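Octaprenyl-diphosphate synthase (Bacteroides thetaiotaomicron, PDB 3RMG) is a geranylgeranyl pyrophosphate synthase, a magnesium-dependent prenyltransferase of the FPP/GGPP synthase family that builds isoprenoid chains. Local coordinates at the interface of chains A and B. Sequence-based numbering; all coordinates share one arbitrary frame. Chains: chain A/B, Octaprenyl-diphosphate synthase.

Contact 1: the interface of chains A and B. Residues chain A 30-32, 34-35; chain B 147, 150-151, 154.
In this all-helical trans-prenyltransferase of the FPP/GGPP synthase family, the contact brings the loop of chain A ahead of helix 33-41, with the first turn of that helix, against the end of helix 132-150 in chain B. A:Asn32 makes its hydrogen bond, while B:Glu147 buries the most surface, 87 Å². The amide nitrogen ND2 of A:Asn32 donates to the backbone carbonyl O of B:Leu150, at 2.8 Å. The bond is fairly straight at the hydrogen (158°), and the acceptor lies almost in the amide plane of the asparagine. Seen from the carbonyl the fit is poorer: ND2 sits above the carbonyl plane, not on a lone pair, with a C=O to donor angle of 84°. On the other branch of the amide, OD1 of A:Asn32 rests against the start of B:Leu151, 3.3 Å from its CA, and the two side chains cross at about a right angle. The asparagine thus spans the last residue of the chain B helix and the one after it.

About one turn earlier in the chain B helix, B:Glu147 reaches toward the loop of chain A. Its CG is anti to the backbone N (chi1 -174°) and the chain then bends at chi2, carrying the carboxylate toward A:Asp30 and A:Ser31. CD of B:Glu147 lies 3.9 Å from the CA of A:Asp30. The side chains cross obliquely and the carboxylates stack with their planes not far from parallel, OD1 of A:Asp30 standing 4.1 Å from OE1 of B:Glu147; such like charges may raise the proton affinity of one or both. The side chain of A:Leu35 crosses that of B:Glu147 at about a right angle.

Further out, apolar groups lie in loose contact. CB of A:Leu34, beyond which that side chain is not modelled, is 4.0 Å from CB of B:Leu150. The side chain of B:Leu150, with CG anti to the carbonyl carbon, sends CD2 toward the backbone of A:Leu35, 4.1 Å from its CA.

Contact 2: the interface of chains A and B. Residues chain A 149-150, 153; chain B 34, 38, 109-110, 113-114.
Apolar packing makes up this patch of the prenyl synthase interface, where one face of helix 132-154 in chain A meets helices 105-127 and 34-45 of chain B. B:Leu113 and A:Leu150 bury the most, 77 and 71 Å² respectively.

The tight contacts are made by the methyl branches of the leucines. A:Leu150 has its CG anti to the backbone N (chi1 -178°), which points the side chain between the two chain B helices and splits its branches between them. CD1 of A:Leu150 goes to helix 105-127 and meets CB of B:Leu113 at 3.3 Å, the two side chains sliding past each other in opposite directions. CD2 of A:Leu150 goes to helix 34-45, where it lies 3.3 Å from CB of B:Leu34, whose side chain is modelled no further. Nearly one turn further along the chain A helix, A:Leu153 crosses B:Leu113 obliquely, and its CD2 touches CD1 of that leucine at 3.3 Å. All three pairs are closer than ordinary van der Waals contact.

Looser contacts complete the packing. B:Leu113, with CG anti to the carbonyl carbon (chi1 -65°), lays its two methyls on the same face of the chain A helix: CD1 by A:Leu153, and CD2 at 3.8 Å from CG of A:Glu149. That glutamate crosses the leucine at about a right angle and gives it an aliphatic CH2, while its own bend at chi2 (121°) turns the carboxylate away. CG2 of B:Val38, one turn beyond B:Leu34, lies 3.9 Å from CD2 of A:Leu150 and approaches at about a right angle.

Polar groups contribute little, with no N or O of one chain within bonding distance of the other. The leucines, fitted into one another, would hold the two subunits together mainly by apolar burial, in what is probably the homodimer usual in this family.

Contact 1: the interface of chains A and B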
loop_
_atom_site.group_PDB
_atom_site.type_symbol
_atom_site.label_atom_id
_atom_site.label_comp_id
_atom_site.label_asym_id
_atom_site.label_seq_id
_atom_site.Cartn_x
_atom_site.Cartn_y
_atom_site.Cartn_z
ATOM N N ASP A 30 -2.701 8.664 15.803
ATOM C CA ASP A 30 -2.329 8.734 14.392
ATOM C C ASP A 30 -1.688 10.092 14.056
ATOM O O ASP A 30 -2.206 10.838 13.225
ATOM C CB ASP A 30 -3.563 8.480 13.507
ATOM C CG ASP A 30 -3.223 7.749 12.204
ATOM O OD1 ASP A 30 -2.914 6.533 12.251
ATOM O OD2 ASP A 30 -3.282 8.385 11.129
ATOM N N SER A 31 -0.568 10.409 14.706
ATOM C CA SER A 31 0.128 11.682 14.479
ATOM C C SER A 31 1.658 11.542 14.473
ATOM O O SER A 31 2.227 10.760 15.234
ATOM C CB SER A 31 -0.316 12.743 15.499
ATOM O OG SER A 31 -0.219 12.266 16.831
ATOM N N ASN A 32 2.314 12.316 13.611
ATOM C CA ASN A 32 3.755 12.218 13.407
ATOM C C ASN A 32 4.313 13.564 12.956
ATOM O O ASN A 32 3.693 14.255 12.151
ATOM C CB ASN A 32 4.053 11.170 12.327
ATOM C CG ASN A 32 5.259 10.302 12.653
ATOM O OD1 ASN A 32 5.238 9.533 13.612
ATOM N ND2 ASN A 32 6.299 10.397 11.833
ATOM N N LEU A 34 6.967 13.870 11.123
ATOM C CA LEU A 34 7.278 13.613 9.720
ATOM C C LEU A 34 5.997 13.343 8.925
ATOM O O LEU A 34 5.799 13.892 7.840
ATOM C CB LEU A 34 8.252 12.435 9.586
ATOM N N LEU A 35 5.128 12.502 9.484
ATOM C CA LEU A 35 3.842 12.176 8.862
ATOM C C LEU A 35 3.059 13.424 8.451
ATOM O O LEU A 35 2.671 13.561 7.294
ATOM C CB LEU A 35 2.994 11.308 9.801
ATOM C CG LEU A 35 1.602 10.896 9.317
ATOM C CD1 LEU A 35 1.708 9.959 8.120
ATOM C CD2 LEU A 35 0.811 10.245 10.445
ATOM N N GLU B 147 2.895 5.048 9.398
ATOM C CA GLU B 147 3.139 6.115 10.361
ATOM C C GLU B 147 4.172 5.721 11.426
ATOM O O GLU B 147 4.930 6.560 11.910
ATOM C CB GLU B 147 1.826 6.510 11.031
ATOM C CG GLU B 147 1.935 7.707 11.943
ATOM C CD GLU B 147 1.151 7.523 13.229
ATOM O OE1 GLU B 147 0.449 8.474 13.635
ATOM O OE2 GLU B 147 1.237 6.427 13.832
ATOM N N LEU B 150 7.719 6.348 10.088
ATOM C CA LEU B 150 8.106 7.757 10.118
ATOM C C LEU B 150 8.310 8.208 11.563
ATOM O O LEU B 150 8.908 9.253 11.821
ATOM C CB LEU B 150 7.056 8.628 9.425
ATOM C CG LEU B 150 7.037 8.417 7.914
ATOM C CD1 LEU B 150 7.227 6.950 7.651
ATOM C CD2 LEU B 150 5.752 8.933 7.267
ATOM N N LEU B 151 7.801 7.405 12.495
ATOM C CA LEU B 151 7.963 7.653 13.928
ATOM C C LEU B 151 9.357 7.248 14.380
ATOM O O LEU B 151 9.885 7.782 15.356
ATOM C CB LEU B 151 6.928 6.869 14.738
ATOM C CG LEU B 151 7.205 6.770 16.241
ATOM C CD1 LEU B 151 7.123 8.142 16.898
ATOM C CD2 LEU B 151 6.258 5.783 16.917
ATOM N N SER B 154 11.970 9.636 12.392
ATOM C CA SER B 154 11.933 10.967 12.933
ATOM C C SER B 154 12.667 10.907 14.260
ATOM O O SER B 154 13.036 11.920 14.810
ATOM C CB SER B 154 10.511 11.441 13.130
ATOM O OG SER B 154 10.152 12.321 12.084
#

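Contact 2: the interface of chains A and B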
loop_
_atom_site.group_PDB
_atom_site.type_symbol
_atom_site.label_atom_id
_atom_site.label_comp_id
_atom_site.label_asym_id
_atom_site.label_seq_id
_atom_site.Cartn_x
_atom_site.Cartn_y
_atom_site.Cartn_z
ATOM N N GLU A 149 1.643 -2.672 -13.749
ATOM C CA GLU A 149 2.779 -1.829 -13.666
ATOM C C GLU A 149 4.029 -2.560 -13.188
ATOM O O GLU A 149 5.119 -2.024 -13.243
ATOM C CB GLU A 149 2.415 -0.533 -12.927
ATOM C CG GLU A 149 3.517 0.101 -12.234
ATOM C CD GLU A 149 3.745 1.484 -12.716
ATOM O OE1 GLU A 149 4.680 2.131 -12.219
ATOM O OE2 GLU A 149 3.020 1.935 -13.607
ATOM N N LEU A 150 3.845 -3.780 -12.714
ATOM C CA LEU A 150 4.939 -4.640 -12.325
ATOM C C LEU A 150 5.367 -5.481 -13.553
ATOM O O LEU A 150 6.428 -6.067 -13.591
ATOM C CB LEU A 150 4.486 -5.528 -11.188
ATOM C CG LEU A 150 5.542 -6.472 -10.636
ATOM C CD1 LEU A 150 6.600 -5.707 -9.953
ATOM C CD2 LEU A 150 4.935 -7.479 -9.729
ATOM N N LEU A 153 7.685 -3.190 -15.911
ATOM C CA LEU A 153 9.068 -3.340 -15.477
ATOM C C LEU A 153 9.738 -4.616 -15.998
ATOM O O LEU A 153 10.913 -4.597 -16.364
ATOM C CB LEU A 153 9.155 -3.292 -13.950
ATOM C CG LEU A 153 10.552 -3.436 -13.345
ATOM C CD1 LEU A 153 11.489 -2.372 -13.895
ATOM C CD2 LEU A 153 10.491 -3.370 -11.827
ATOM N N LEU B 34 5.938 -10.940 -13.663
ATOM C CA LEU B 34 5.845 -10.555 -12.255
ATOM C C LEU B 34 5.956 -11.749 -11.306
ATOM O O LEU B 34 6.933 -11.870 -10.568
ATOM C CB LEU B 34 4.537 -9.804 -11.994
ATOM N N VAL B 38 7.981 -11.909 -7.868
ATOM C CA VAL B 38 7.239 -11.861 -6.613
ATOM C C VAL B 38 7.575 -13.067 -5.749
ATOM O O VAL B 38 7.602 -12.978 -4.521
ATOM C CB VAL B 38 5.722 -11.881 -6.860
ATOM C CG1 VAL B 38 4.984 -12.307 -5.603
ATOM C CG2 VAL B 38 5.245 -10.523 -7.343
ATOM N N LYS B 109 13.375 -0.213 -7.529
ATOM C CA LYS B 109 12.173 -0.269 -8.312
ATOM C C LYS B 109 11.429 -1.521 -8.008
ATOM O O LYS B 109 10.226 -1.547 -8.064
ATOM C CB LYS B 109 12.507 -0.213 -9.796
ATOM N N VAL B 110 12.171 -2.583 -7.753
ATOM C CA VAL B 110 11.596 -3.900 -7.560
ATOM C C VAL B 110 10.819 -4.072 -6.275
ATOM O O VAL B 110 9.711 -4.566 -6.262
ATOM C CB VAL B 110 12.693 -4.931 -7.548
ATOM C CG1 VAL B 110 12.131 -6.274 -7.212
ATOM C CG2 VAL B 110 13.406 -4.960 -8.880
ATOM N N LEU B 113 7.317 -2.000 -6.078
ATOM C CA LEU B 113 6.270 -2.587 -6.892
ATOM C C LEU B 113 5.769 -3.877 -6.272
ATOM O O LEU B 113 4.563 -4.063 -6.100
ATOM C CB LEU B 113 6.791 -2.850 -8.299
ATOM C CG LEU B 113 7.156 -1.569 -9.048
ATOM C CD1 LEU B 113 8.039 -1.890 -10.249
ATOM C CD2 LEU B 113 5.896 -0.822 -9.471
ATOM N N ALA B 114 6.700 -4.765 -5.937
ATOM C CA ALA B 114 6.348 -6.012 -5.263
ATOM C C ALA B 114 5.598 -5.691 -3.974
ATOM O O ALA B 114 4.479 -6.151 -3.754
ATOM C CB ALA B 114 7.598 -6.824 -4.967
#

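Contact 1 and contact 2 lie about 27 Å apart, measured between the centres of their C-alpha atoms. Both draw on the far end of helix 132-150 in chain B or 132-154 in chain A, and on the start of helix 33-41 in chain A or 34-45 in chain B, with the chains exchanged: Leu34 and Leu150 take part in each, so the two patches are partly related by the two-fold axis. Contact 1 shows the polar, loop-bearing side of that junction, whereas contact 2 extends it onto helix 105-127. Every junction occurs twice, which would give the probable homodimer two matching areas of attachment.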